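PDB 5HL3: Lmo2470 protein from Listeria monocytogenes EGD-e, which is an internalin, a calcium-binding leucine-rich-repeat protein that interacts with afadin and facilitates crossing of the basement membrane. Local coordinates for residues R112-P117 against I128-N133; M156-D161 against L175-N180; T183-F188 against N206-Q211. All coordinates share one frame; numbering follows the deposited sequence. Where two conformers were deposited one is given.

Contact 1: R112-P117 against I128-N133; sequences RNLSLP and ITMSGN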
ATOM      1  N   ARG A 112       6.201  16.666  -2.403  1.00 13.16           N
ATOM      2  CA  ARG A 112       5.666  17.124  -3.692  1.00 13.11           C
ATOM      3  C   ARG A 112       4.229  16.651  -3.873  1.00 12.95           C
ATOM      4  O   ARG A 112       3.845  15.641  -3.342  1.00 12.77           O
ATOM      5  CB  ARG A 112       6.527  16.600  -4.848  1.00 12.94           C
ATOM      6  CG  ARG A 112       7.956  17.104  -4.901  1.00 13.12           C
ATOM      7  CD  ARG A 112       8.046  18.526  -5.446  1.00 13.40           C
ATOM      8  NE  ARG A 112       9.429  18.990  -5.459  1.00 13.61           N
ATOM      9  CZ  ARG A 112      10.041  19.596  -4.465  1.00 14.15           C
ATOM     10  NH1 ARG A 112       9.370  19.917  -3.366  1.00 14.60           N
ATOM     11  NH2 ARG A 112      11.332  19.942  -4.579  1.00 14.53           N
ATOM     12  N   ASN A 113       3.449  17.437  -4.610  1.00 13.06           N
ATOM     13  CA  ASN A 113       2.056  17.172  -4.925  1.00 13.03           C
ATOM     14  C   ASN A 113       1.914  16.848  -6.405  1.00 12.82           C
ATOM     15  O   ASN A 113       2.543  17.520  -7.250  1.00 12.92           O
ATOM     16  CB  ASN A 113       1.218  18.432  -4.692  1.00 13.76           C
ATOM     17  CG  ASN A 113       1.248  18.943  -3.270  1.00 14.50           C
ATOM     18  OD1 ASN A 113       1.212  18.200  -2.306  1.00 14.83           O
ATOM     19  ND2 ASN A 113       1.161  20.252  -3.147  1.00 15.66           N
ATOM     20  N   LEU A 114       1.103  15.853  -6.744  1.00 12.61           N
ATOM     21  CA  LEU A 114       0.862  15.485  -8.141  1.00 12.50           C
ATOM     22  C   LEU A 114      -0.594  15.153  -8.378  1.00 12.49           C
ATOM     23  O   LEU A 114      -1.230  14.561  -7.513  1.00 12.43           O
ATOM     24  CB  LEU A 114       1.655  14.222  -8.547  1.00 12.23           C
ATOM     25  CG  LEU A 114       3.184  14.350  -8.597  1.00 12.23           C
ATOM     26  CD1 LEU A 114       3.761  12.978  -8.874  1.00 12.00           C
ATOM     27  CD2 LEU A 114       3.643  15.364  -9.650  1.00 12.39           C
ATOM     28  N   SER A 115      -1.138  15.546  -9.529  0.50 12.58           N
ATOM     29  CA  SER A 115      -2.467  15.091  -9.944  0.50 12.59           C
ATOM     30  C   SER A 115      -2.329  14.039 -11.039  0.50 12.39           C
ATOM     31  O   SER A 115      -1.329  14.026 -11.762  0.50 12.33           O
ATOM     32  CB  SER A 115      -3.355  16.253 -10.407  0.50 12.90           C
ATOM     33  OG  SER A 115      -2.739  16.997 -11.456  0.50 13.01           O
ATOM     34  N   LEU A 116      -3.344  13.175 -11.137  1.00 12.33           N
ATOM     35  CA  LEU A 116      -3.403  12.094 -12.103  1.00 12.20           C
ATOM     36  C   LEU A 116      -4.564  12.350 -13.058  1.00 12.40           C
ATOM     37  O   LEU A 116      -5.713  12.064 -12.728  1.00 12.47           O
ATOM     38  CB  LEU A 116      -3.527  10.722 -11.419  1.00 11.99           C
ATOM     39  CG  LEU A 116      -3.659   9.525 -12.375  1.00 11.90           C
ATOM     40  CD1 LEU A 116      -2.648   9.534 -13.513  1.00 11.88           C
ATOM     41  CD2 LEU A 116      -3.569   8.227 -11.596  1.00 11.72           C
ATOM     42  N   PRO A 117      -4.280  12.895 -14.245  1.00 12.51           N
ATOM     43  CA  PRO A 117      -5.331  13.117 -15.226  1.00 12.73           C
ATOM     44  C   PRO A 117      -5.976  11.836 -15.716  1.00 12.67           C
ATOM     45  O   PRO A 117      -5.367  10.775 -15.663  1.00 12.45           O
ATOM     46  CB  PRO A 117      -4.578  13.769 -16.412  1.00 12.83           C
ATOM     47  CG  PRO A 117      -3.373  14.307 -15.863  1.00 12.74           C
ATOM     48  CD  PRO A 117      -3.003  13.464 -14.701  1.00 12.49           C
ATOM     49  N   ILE A 128       1.835   2.935 -14.416  1.00 11.37           N
ATOM     50  CA  ILE A 128       1.949   4.288 -13.858  1.00 11.34           C
ATOM     51  C   ILE A 128       2.471   4.170 -12.426  1.00 11.25           C
ATOM     52  O   ILE A 128       1.942   3.397 -11.644  1.00 11.19           O
ATOM     53  CB  ILE A 128       0.625   5.043 -13.868  1.00 11.40           C
ATOM     54  CG1 ILE A 128       0.122   5.252 -15.321  1.00 11.54           C
ATOM     55  CG2 ILE A 128       0.785   6.370 -13.120  1.00 11.41           C
ATOM     56  CD1 ILE A 128      -1.243   5.885 -15.384  1.00 11.64           C
ATOM     57  N   THR A 129       3.518   4.928 -12.109  1.00 11.26           N
ATOM     58  CA  THR A 129       4.110   4.984 -10.760  1.00 11.22           C
ATOM     59  C   THR A 129       4.211   6.421 -10.291  1.00 11.29           C
ATOM     60  O   THR A 129       4.845   7.243 -10.958  1.00 11.37           O
ATOM     61  CB  THR A 129       5.523   4.398 -10.726  1.00 11.25           C
ATOM     62  OG1 THR A 129       5.508   3.052 -11.207  1.00 11.23           O
ATOM     63  CG2 THR A 129       6.114   4.400  -9.315  1.00 11.24           C
HETATM   64  N   MSE A 130       3.592   6.710  -9.143  1.00 11.28           N
HETATM   65  CA  MSE A 130       3.626   8.079  -8.578  1.00 11.39           C
HETATM   66  C   MSE A 130       3.870   8.048  -7.087  1.00 11.40           C
HETATM   67  O   MSE A 130       3.775   9.083  -6.417  1.00 11.53           O
HETATM   68  CB  MSE A 130       2.304   8.758  -8.840  1.00 12.28           C
HETATM   69  CG  MSE A 130       2.033   8.958 -10.342  1.00 13.25           C
HETATM   70 SE   MSE A 130       0.234   9.632 -10.712  1.00 17.13          SE
HETATM   71  CE  MSE A 130       0.646  11.395 -10.376  1.00 16.65           C
ATOM     72  N   SER A 131       4.229   6.889  -6.564  1.00 11.32           N
ATOM     73  CA  SER A 131       4.427   6.694  -5.120  1.00 11.35           C
ATOM     74  C   SER A 131       5.320   7.737  -4.455  1.00 11.51           C
ATOM     75  O   SER A 131       6.364   8.125  -4.961  1.00 11.58           O
ATOM     76  CB  SER A 131       5.028   5.335  -4.871  1.00 11.28           C
ATOM     77  OG  SER A 131       4.187   4.320  -5.406  1.00 11.17           O
ATOM     78  N   GLY A 132       4.873   8.173  -3.271  1.00 11.60           N
ATOM     79  CA  GLY A 132       5.634   9.123  -2.413  1.00 11.81           C
ATOM     80  C   GLY A 132       5.204  10.562  -2.549  1.00 11.97           C
ATOM     81  O   GLY A 132       5.653  11.406  -1.815  1.00 12.18           O
ATOM     82  N   ASN A 133       4.334  10.830  -3.504  1.00 11.91           N
ATOM     83  CA  ASN A 133       3.871  12.178  -3.798  1.00 12.08           C
ATOM     84  C   ASN A 133       2.416  12.344  -3.373  1.00 12.12           C
ATOM     85  O   ASN A 133       1.602  11.433  -3.544  1.00 11.96           O
ATOM     86  CB  ASN A 133       4.077  12.416  -5.286  1.00 12.04           C
ATOM     87  CG  ASN A 133       5.543  12.293  -5.676  1.00 12.04           C
ATOM     88  OD1 ASN A 133       6.354  13.099  -5.261  1.00 12.23           O
ATOM     89  ND2 ASN A 133       5.892  11.258  -6.438  1.00 11.87           N
TER
HETATM   90  O   HOH W   1       6.843  13.762  -2.568  1.00 10.74           O
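Arg112 and Asn133 have the nearest pair of CA atoms, 5.3 Å apart, and no direct hydrogen bond joins the two segments. Segment 128-133 leaves its strand through a type II beta turn from Met130 to Asn133, with Gly132 at the third position and a positive phi. Asn133 closes that turn with its side chain: ND2 donates to Met130 O at 3.0 Å (N-H...O 151°), reaching it from 54° above the carbonyl plane, while the turn's own N to O bond is weak. A water bridges the segments, donating to Asn133 OD1 at 2.8 Å and to Gly132 O and accepting from Arg112 N at 3.0 Å. Most of the remaining contact is apolar. Leu114 lays CD1 over the Asn133 side chain, 3.6 Å from its CB. Selenomethionine Met130 bends at its last torsion (chi3 82°), which carries CE to 3.5 Å from Leu114 CB and near Ser115 O. CB and both methyls of Leu116 pack against the Met130 selenium, with Leu116 CB 4.0 Å from Met130 SE. Asn133 ND2 also donates to Ala104 O, just past strand 100-103, consistent with the asparagine ladder of leucine-rich repeats. The contact fills the interior between two walls: strand 127-129 lies beside strands 100-103 and 150-152 in the long parallel sheet, and strand 113-114 pairs with 134-135 in the small one.

Contact 2: M156-D161 against L175-N180; sequences MLITSD and LDLSSN. With CA (calcium ion), chain E.
The flat carboxamide of Asn180 is met from opposite faces of its plane by Met156 N and Ile158 N, both donating to OD1, while Leu177 O lies near the plane beside ND2. This is a rung of the asparagine ladder of leucine-rich repeats, in which one side chain holds the backbone turn of its own repeat and that of the one before. Met156 N reaches Asn180 OD1 at 2.9 Å, tilted 28° from the carbonyl plane. Ile158 N makes the straighter N-H bond to Asn180 OD1, at 3.0 Å (169°), though it sits 45° out of that plane. Leu157 N, between them, points too poorly to join in. Asn180 ND2 donates to Leu177 O at 3.0 Å and also to Met153 O, so a buried amide is satisfied at both ends. Ile158 lies across it, with CB 3.6 Å from Asn180 OD1, and its CD1 goes on to Leu177 CD2 at 4.1 Å. Beyond this packing, the carbonyl of Leu157 turns outward to a calcium ion, which Glu162 OE1 and four waters also ligate. A further water spans the backbones, accepting from Leu157 N at 2.8 Å and donating to Ser179 O at 2.7 Å.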
HETATM    1  N   MSE A 156       0.617   8.422  -0.753  1.00 11.73           N
HETATM    2  CA  MSE A 156       0.094   9.572  -1.482  1.00 11.84           C
HETATM    3  C   MSE A 156      -1.043  10.261  -0.778  1.00 12.02           C
HETATM    4  O   MSE A 156      -1.698  11.106  -1.371  1.00 12.14           O
HETATM    5  CB  MSE A 156      -0.395   9.157  -2.893  1.00 11.70           C
HETATM    6  CG  MSE A 156       0.715   8.516  -3.745  1.00 11.60           C
HETATM    7 SE   MSE A 156       0.160   8.275  -5.603  1.00 12.11          SE
HETATM    8  CE  MSE A 156       0.374  10.123  -6.171  1.00 12.10           C
ATOM      9  N   LEU A 157      -1.256   9.945   0.508  1.00 12.09           N
ATOM     10  CA  LEU A 157      -2.400  10.464   1.286  1.00 12.30           C
ATOM     11  C   LEU A 157      -3.763  10.213   0.603  1.00 12.27           C
ATOM     12  O   LEU A 157      -4.633  11.094   0.568  1.00 12.48           O
ATOM     13  CB  LEU A 157      -2.175  11.915   1.671  1.00 12.70           C
ATOM     14  CG  LEU A 157      -1.033  12.101   2.682  1.00 13.16           C
ATOM     15  CD1 LEU A 157      -0.762  13.578   2.814  1.00 13.72           C
ATOM     16  CD2 LEU A 157      -1.347  11.503   4.024  1.00 13.44           C
ATOM     17  N   ILE A 158      -3.936   8.997   0.084  1.00 12.04           N
ATOM     18  CA  ILE A 158      -5.181   8.635  -0.554  1.00 12.03           C
ATOM     19  C   ILE A 158      -6.176   8.154   0.506  1.00 12.13           C
ATOM     20  O   ILE A 158      -5.851   7.291   1.318  1.00 12.04           O
ATOM     21  CB  ILE A 158      -4.949   7.550  -1.611  1.00 11.80           C
ATOM     22  CG1 ILE A 158      -4.092   8.149  -2.733  1.00 11.75           C
ATOM     23  CG2 ILE A 158      -6.290   7.061  -2.188  1.00 11.83           C
ATOM     24  CD1 ILE A 158      -3.514   7.143  -3.698  1.00 11.55           C
ATOM     25  N   THR A 159      -7.376   8.741   0.488  1.00 12.34           N
ATOM     26  CA  THR A 159      -8.499   8.323   1.347  1.00 12.47           C
ATOM     27  C   THR A 159      -9.511   7.560   0.492  1.00 12.42           C
ATOM     28  O   THR A 159      -9.471   7.602  -0.754  1.00 12.35           O
ATOM     29  CB  THR A 159      -9.128   9.509   2.103  1.00 12.81           C
ATOM     30  OG1 THR A 159      -9.337  10.595   1.190  1.00 12.96           O
ATOM     31  CG2 THR A 159      -8.182   9.961   3.222  1.00 12.89           C
ATOM     32  N   SER A 160     -10.439   6.861   1.138  1.00 12.50           N
ATOM     33  CA  SER A 160     -11.360   5.979   0.410  1.00 12.48           C
ATOM     34  C   SER A 160     -12.311   6.712  -0.554  1.00 12.93           C
ATOM     35  O   SER A 160     -12.706   6.156  -1.579  1.00 12.99           O
ATOM     36  CB  SER A 160     -12.110   5.080   1.390  1.00 12.55           C
ATOM     37  OG  SER A 160     -11.188   4.255   2.077  1.00 12.35           O
ATOM     38  N   ASP A 161     -12.604   7.976  -0.269  1.00 13.57           N
ATOM     39  CA  ASP A 161     -13.437   8.775  -1.165  1.00 14.30           C
ATOM     40  C   ASP A 161     -12.720   9.131  -2.488  1.00 13.78           C
ATOM     41  O   ASP A 161     -13.343   9.622  -3.416  1.00 14.43           O
ATOM     42  CB  ASP A 161     -13.894  10.069  -0.462  1.00 15.52           C
ATOM     43  CG  ASP A 161     -12.711  10.962  -0.054  1.00 16.47           C
ATOM     44  OD1 ASP A 161     -11.823  10.460   0.623  1.00 18.59           O
ATOM     45  OD2 ASP A 161     -12.630  12.162  -0.417  1.00 19.41           O
ATOM     46  N   LEU A 175      -1.873  -3.641  -8.017  1.00 11.19           N
ATOM     47  CA  LEU A 175      -2.362  -2.390  -7.445  1.00 11.13           C
ATOM     48  C   LEU A 175      -1.684  -2.222  -6.091  1.00 11.06           C
ATOM     49  O   LEU A 175      -1.937  -3.004  -5.153  1.00 11.07           O
ATOM     50  CB  LEU A 175      -3.885  -2.434  -7.295  1.00 11.20           C
ATOM     51  CG  LEU A 175      -4.588  -1.229  -6.719  1.00 11.20           C
ATOM     52  CD1 LEU A 175      -4.234   0.035  -7.487  1.00 11.20           C
ATOM     53  CD2 LEU A 175      -6.104  -1.447  -6.708  1.00 11.32           C
ATOM     54  N   ASP A 176      -0.809  -1.226  -5.976  1.00 11.02           N
ATOM     55  CA  ASP A 176      -0.101  -0.907  -4.734  1.00 10.99           C
ATOM     56  C   ASP A 176      -0.664   0.387  -4.179  1.00 11.01           C
ATOM     57  O   ASP A 176      -0.420   1.458  -4.733  1.00 11.02           O
ATOM     58  CB  ASP A 176       1.410  -0.805  -4.951  1.00 11.00           C
ATOM     59  CG  ASP A 176       2.188  -0.445  -3.687  1.00 11.15           C
ATOM     60  OD1 ASP A 176       1.602  -0.350  -2.586  1.00 11.16           O
ATOM     61  OD2 ASP A 176       3.427  -0.240  -3.819  1.00 12.11           O
ATOM     62  N   LEU A 177      -1.429   0.281  -3.091  1.00 11.04           N
ATOM     63  CA  LEU A 177      -2.048   1.416  -2.390  1.00 11.10           C
ATOM     64  C   LEU A 177      -1.534   1.457  -0.938  1.00 11.15           C
ATOM     65  O   LEU A 177      -2.234   1.990  -0.039  1.00 11.24           O
ATOM     66  CB  LEU A 177      -3.569   1.318  -2.437  1.00 11.16           C
ATOM     67  CG  LEU A 177      -4.174   1.635  -3.806  1.00 11.18           C
ATOM     68  CD1 LEU A 177      -5.582   1.073  -3.904  1.00 11.27           C
ATOM     69  CD2 LEU A 177      -4.118   3.128  -4.073  1.00 11.25           C
ATOM     70  N   SER A 178      -0.329   0.923  -0.716  1.00 11.12           N
ATOM     71  CA  SER A 178       0.211   0.879   0.638  1.00 11.20           C
ATOM     72  C   SER A 178       0.482   2.292   1.151  1.00 11.30           C
ATOM     73  O   SER A 178       0.664   3.213   0.389  1.00 11.30           O
ATOM     74  CB  SER A 178       1.473   0.040   0.698  1.00 11.20           C
ATOM     75  OG  SER A 178       2.467   0.545  -0.186  1.00 11.18           O
ATOM     76  N   SER A 179       0.592   2.424   2.467  1.00 11.42           N
ATOM     77  CA  SER A 179       0.939   3.684   3.114  1.00 11.58           C
ATOM     78  C   SER A 179       0.036   4.828   2.731  1.00 11.64           C
ATOM     79  O   SER A 179       0.507   5.943   2.502  1.00 11.73           O
ATOM     80  CB  SER A 179       2.427   4.052   2.856  1.00 11.62           C
ATOM     81  OG  SER A 179       3.259   3.146   3.569  1.00 11.66           O
ATOM     82  N   ASN A 180      -1.266   4.591   2.762  1.00 11.63           N
ATOM     83  CA  ASN A 180      -2.281   5.631   2.518  1.00 11.73           C
ATOM     84  C   ASN A 180      -3.187   5.720   3.730  1.00 11.90           C
ATOM     85  O   ASN A 180      -2.804   5.285   4.808  1.00 11.98           O
ATOM     86  CB  ASN A 180      -2.990   5.378   1.172  1.00 11.62           C
ATOM     87  CG  ASN A 180      -2.144   5.786  -0.010  1.00 11.53           C
ATOM     88  OD1 ASN A 180      -1.772   6.963  -0.126  1.00 11.64           O
ATOM     89  ND2 ASN A 180      -1.824   4.839  -0.870  1.00 11.38           N
TER
HETATM   90 CA    CA E 404      -5.961  12.799  -0.502  1.00 12.28          CA
HETATM   91  O   HOH W   2      -3.757  12.998  -1.258  1.00 16.99           O
HETATM   92  O   HOH W   3      -0.051   8.550   2.659  1.00 12.64           O
HETATM   93  O   HOH W   4      -7.277  12.580   1.480  1.00 16.85           O
HETATM   94  O   HOH W   5      -5.747  14.960   0.261  1.00 23.10           O
HETATM   95  O   HOH W   6      -6.122  14.008  -2.598  1.00 15.29           O

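Contact 3: T183-F188 against N206-Q211; sequences TTIPDF and NTPDFQ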
ATOM      1  N   THR A 183      -9.789   3.777   4.731  1.00 12.33           N
ATOM      2  CA  THR A 183     -10.609   3.219   5.816  1.00 12.48           C
ATOM      3  C   THR A 183     -11.475   2.069   5.310  1.00 12.44           C
ATOM      4  O   THR A 183     -11.829   1.169   6.087  1.00 12.74           O
ATOM      5  CB  THR A 183     -11.501   4.289   6.475  1.00 12.80           C
ATOM      6  OG1 THR A 183     -12.190   5.021   5.455  1.00 13.15           O
ATOM      7  CG2 THR A 183     -10.657   5.241   7.299  1.00 12.92           C
ATOM      8  N   THR A 184     -11.820   2.101   4.028  1.00 12.38           N
ATOM      9  CA  THR A 184     -12.499   1.015   3.335  1.00 12.35           C
ATOM     10  C   THR A 184     -11.796   0.783   2.000  1.00 12.14           C
ATOM     11  O   THR A 184     -11.104   1.672   1.462  1.00 12.07           O
ATOM     12  CB  THR A 184     -13.994   1.302   3.055  1.00 12.64           C
ATOM     13  OG1 THR A 184     -14.151   2.494   2.289  1.00 13.10           O
ATOM     14  CG2 THR A 184     -14.783   1.450   4.382  1.00 12.94           C
ATOM     15  N   ILE A 185     -11.995  -0.404   1.447  1.00 12.08           N
ATOM     16  CA  ILE A 185     -11.508  -0.748   0.104  1.00 11.95           C
ATOM     17  C   ILE A 185     -12.724  -1.214  -0.716  1.00 12.11           C
ATOM     18  O   ILE A 185     -13.598  -1.916  -0.186  1.00 12.25           O
ATOM     19  CB  ILE A 185     -10.400  -1.836   0.211  1.00 11.77           C
ATOM     20  CG1 ILE A 185      -9.721  -2.067  -1.126  1.00 11.66           C
ATOM     21  CG2 ILE A 185     -10.883  -3.135   0.777  1.00 11.84           C
ATOM     22  CD1 ILE A 185      -8.759  -0.990  -1.564  1.00 11.62           C
ATOM     23  N   PRO A 186     -12.825  -0.817  -1.990  1.00 12.13           N
ATOM     24  CA  PRO A 186     -13.976  -1.273  -2.764  1.00 12.32           C
ATOM     25  C   PRO A 186     -14.059  -2.787  -2.937  1.00 12.32           C
ATOM     26  O   PRO A 186     -13.028  -3.465  -2.975  1.00 12.14           O
ATOM     27  CB  PRO A 186     -13.730  -0.629  -4.140  1.00 12.31           C
ATOM     28  CG  PRO A 186     -12.960   0.608  -3.825  1.00 12.21           C
ATOM     29  CD  PRO A 186     -12.041   0.190  -2.727  1.00 12.03           C
ATOM     30  N   ASP A 187     -15.289  -3.293  -3.077  1.00 12.56           N
ATOM     31  CA  ASP A 187     -15.491  -4.690  -3.471  1.00 12.63           C
ATOM     32  C   ASP A 187     -15.325  -4.686  -5.006  1.00 12.66           C
ATOM     33  O   ASP A 187     -16.297  -4.633  -5.771  1.00 12.91           O
ATOM     34  CB  ASP A 187     -16.874  -5.163  -3.037  1.00 12.92           C
ATOM     35  CG  ASP A 187     -17.040  -6.663  -3.147  1.00 13.01           C
ATOM     36  OD1 ASP A 187     -16.118  -7.316  -3.660  1.00 12.88           O
ATOM     37  OD2 ASP A 187     -18.098  -7.158  -2.706  1.00 13.26           O
ATOM     38  N   PHE A 188     -14.061  -4.696  -5.433  1.00 12.44           N
ATOM     39  CA  PHE A 188     -13.748  -4.416  -6.847  1.00 12.45           C
ATOM     40  C   PHE A 188     -14.533  -5.306  -7.798  1.00 12.71           C
ATOM     41  O   PHE A 188     -14.469  -6.507  -7.722  1.00 12.76           O
ATOM     42  CB  PHE A 188     -12.258  -4.575  -7.103  1.00 12.21           C
ATOM     43  CG  PHE A 188     -11.412  -3.489  -6.506  1.00 12.00           C
ATOM     44  CD1 PHE A 188     -11.432  -2.207  -7.011  1.00 12.01           C
ATOM     45  CD2 PHE A 188     -10.565  -3.758  -5.446  1.00 11.84           C
ATOM     46  CE1 PHE A 188     -10.653  -1.219  -6.451  1.00 11.86           C
ATOM     47  CE2 PHE A 188      -9.764  -2.768  -4.895  1.00 11.69           C
ATOM     48  CZ  PHE A 188      -9.817  -1.494  -5.395  1.00 11.70           C
ATOM     49  N   ASN A 206     -11.822  -3.625   8.020  1.00 13.37           N
ATOM     50  CA  ASN A 206     -12.270  -4.902   7.426  1.00 13.45           C
ATOM     51  C   ASN A 206     -12.086  -4.743   5.922  1.00 13.16           C
ATOM     52  O   ASN A 206     -11.609  -3.703   5.457  1.00 13.39           O
ATOM     53  CB  ASN A 206     -13.742  -5.219   7.774  1.00 13.98           C
ATOM     54  CG  ASN A 206     -14.004  -6.703   7.971  1.00 14.37           C
ATOM     55  OD1 ASN A 206     -13.293  -7.554   7.462  1.00 13.93           O
ATOM     56  ND2 ASN A 206     -14.972  -7.002   8.819  1.00 15.57           N
ATOM     57  N   THR A 207     -12.450  -5.775   5.176  1.00 12.84           N
ATOM     58  CA  THR A 207     -12.544  -5.665   3.721  1.00 12.52           C
ATOM     59  C   THR A 207     -13.838  -6.357   3.319  1.00 12.48           C
ATOM     60  O   THR A 207     -14.402  -7.155   4.091  1.00 12.57           O
ATOM     61  CB  THR A 207     -11.395  -6.331   2.923  1.00 12.40           C
ATOM     62  OG1 THR A 207     -11.578  -7.753   2.835  1.00 12.57           O
ATOM     63  CG2 THR A 207     -10.059  -6.021   3.482  1.00 12.29           C
ATOM     64  N   PRO A 208     -14.319  -6.086   2.102  1.00 12.42           N
ATOM     65  CA  PRO A 208     -15.410  -6.911   1.609  1.00 12.63           C
ATOM     66  C   PRO A 208     -14.976  -8.372   1.431  1.00 12.62           C
ATOM     67  O   PRO A 208     -13.760  -8.671   1.321  1.00 12.43           O
ATOM     68  CB  PRO A 208     -15.724  -6.298   0.233  1.00 12.66           C
ATOM     69  CG  PRO A 208     -15.189  -4.910   0.297  1.00 12.53           C
ATOM     70  CD  PRO A 208     -13.952  -5.019   1.163  1.00 12.32           C
ATOM     71  N   ASP A 209     -15.953  -9.265   1.343  1.00 12.85           N
ATOM     72  CA  ASP A 209     -15.684 -10.664   1.020  1.00 12.91           C
ATOM     73  C   ASP A 209     -15.622 -10.680  -0.489  1.00 12.92           C
ATOM     74  O   ASP A 209     -16.592 -11.002  -1.172  1.00 13.16           O
ATOM     75  CB  ASP A 209     -16.809 -11.555   1.535  1.00 13.20           C
ATOM     76  CG  ASP A 209     -16.559 -13.025   1.280  1.00 13.31           C
ATOM     77  OD1 ASP A 209     -15.430 -13.413   0.893  1.00 13.16           O
ATOM     78  OD2 ASP A 209     -17.499 -13.827   1.482  1.00 13.99           O
ATOM     79  N   PHE A 210     -14.468 -10.290  -0.999  1.00 12.70           N
ATOM     80  CA  PHE A 210     -14.342  -9.950  -2.420  1.00 12.69           C
ATOM     81  C   PHE A 210     -15.088 -10.838  -3.351  1.00 12.95           C
ATOM     82  O   PHE A 210     -14.859 -12.052  -3.405  1.00 13.05           O
ATOM     83  CB  PHE A 210     -12.889  -9.862  -2.861  1.00 12.46           C
ATOM     84  CG  PHE A 210     -12.106  -8.807  -2.139  1.00 12.22           C
ATOM     85  CD1 PHE A 210     -12.310  -7.431  -2.410  1.00 12.16           C
ATOM     86  CD2 PHE A 210     -11.134  -9.134  -1.200  1.00 12.10           C
ATOM     87  CE1 PHE A 210     -11.582  -6.474  -1.756  1.00 11.99           C
ATOM     88  CE2 PHE A 210     -10.419  -8.172  -0.555  1.00 11.93           C
ATOM     89  CZ  PHE A 210     -10.621  -6.841  -0.838  1.00 11.87           C
ATOM     90  N   GLN A 211     -15.943 -10.187  -4.147  1.00 13.09           N
ATOM     91  CA  GLN A 211     -16.815 -10.889  -5.043  1.00 13.41           C
ATOM     92  C   GLN A 211     -16.210 -11.284  -6.408  1.00 13.44           C
ATOM     93  O   GLN A 211     -16.744 -12.171  -7.080  1.00 13.73           O
ATOM     94  CB  GLN A 211     -18.101 -10.054  -5.276  1.00 13.62           C
ATOM     95  CG  GLN A 211     -17.890  -8.782  -6.076  1.00 13.52           C
ATOM     96  CD  GLN A 211     -19.001  -7.739  -5.919  1.00 13.69           C
ATOM     97  OE1 GLN A 211     -20.182  -8.071  -5.780  1.00 14.01           O
ATOM     98  NE2 GLN A 211     -18.616  -6.469  -6.006  1.00 13.53           N
TER
HETATM   99  O   HOH W   7     -12.739  -1.244   6.550  1.00 19.12           O
HETATM  100  O   HOH W   8     -13.231  -2.236   3.490  1.00 13.88           O
HETATM  101  O   HOH W   9     -18.943  -9.569  -1.703  1.00 14.55           O
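Asp187 O is gripped by two side-chain amides: Gln211 NE2 donates to it at 3.0 Å, from above the carbonyl plane, and Asn165 ND2, from the loop before strand 174-176, is the second donor. The carboxylate of the same aspartate receives Gln211 N on the syn lone pair of OD1, at 2.9 Å and nearly straight (168°). Asp187 CG stands anti to the backbone N, which sends the carboxylate across to segment 206-211, where it stacks on the Gln211 amide with the two planes 19° apart. A water bridges Asp187 OD2 and Asp209 O. Both segments occupy equivalent places in successive leucine-rich repeats, on loops between strands of the parallel sheet: their touching parts differ by 7° in direction, and Asp187 and Asp209 each centre an inverse gamma turn. Pro208 packs against segment 183-188, its CB 3.6 Å from Asp187 CG and its CD 3.6 Å from Ile185 CG2. The Ile185 side chain crosses Pro208 at about a right angle, and its CG2 lies 4.1 Å from Phe210 CZ. At the ring edge, in plane, Pro186 O approaches Phe210 CE1 to 3.6 Å. Another water accepts from Ile185 N and donates to Asn206 O at 2.9 Å.

Overall arrangement
From the N terminus the three contacts follow one another in series, none nested in or crossing another. Contact 1 closes a loop of 10 intervening residues that leads from strand 113-114 into strand 127-129. Contact 2 then closes one of 13, leading into strand 174-176, and contact 3 closes one of 17, which includes strand 196-198. Contacts 1 and 2 touch through Met156, whose CE packs on Met130 CB at 3.6 Å. Contacts 2 and 3 meet where Ser160 OG probably hydrogen-bonds Thr184 O and Thr183 N, whereas contacts 1 and 3 remain about 13 Å apart at their nearest atoms. Together they join successive coils along the leucine-rich-repeat solenoid.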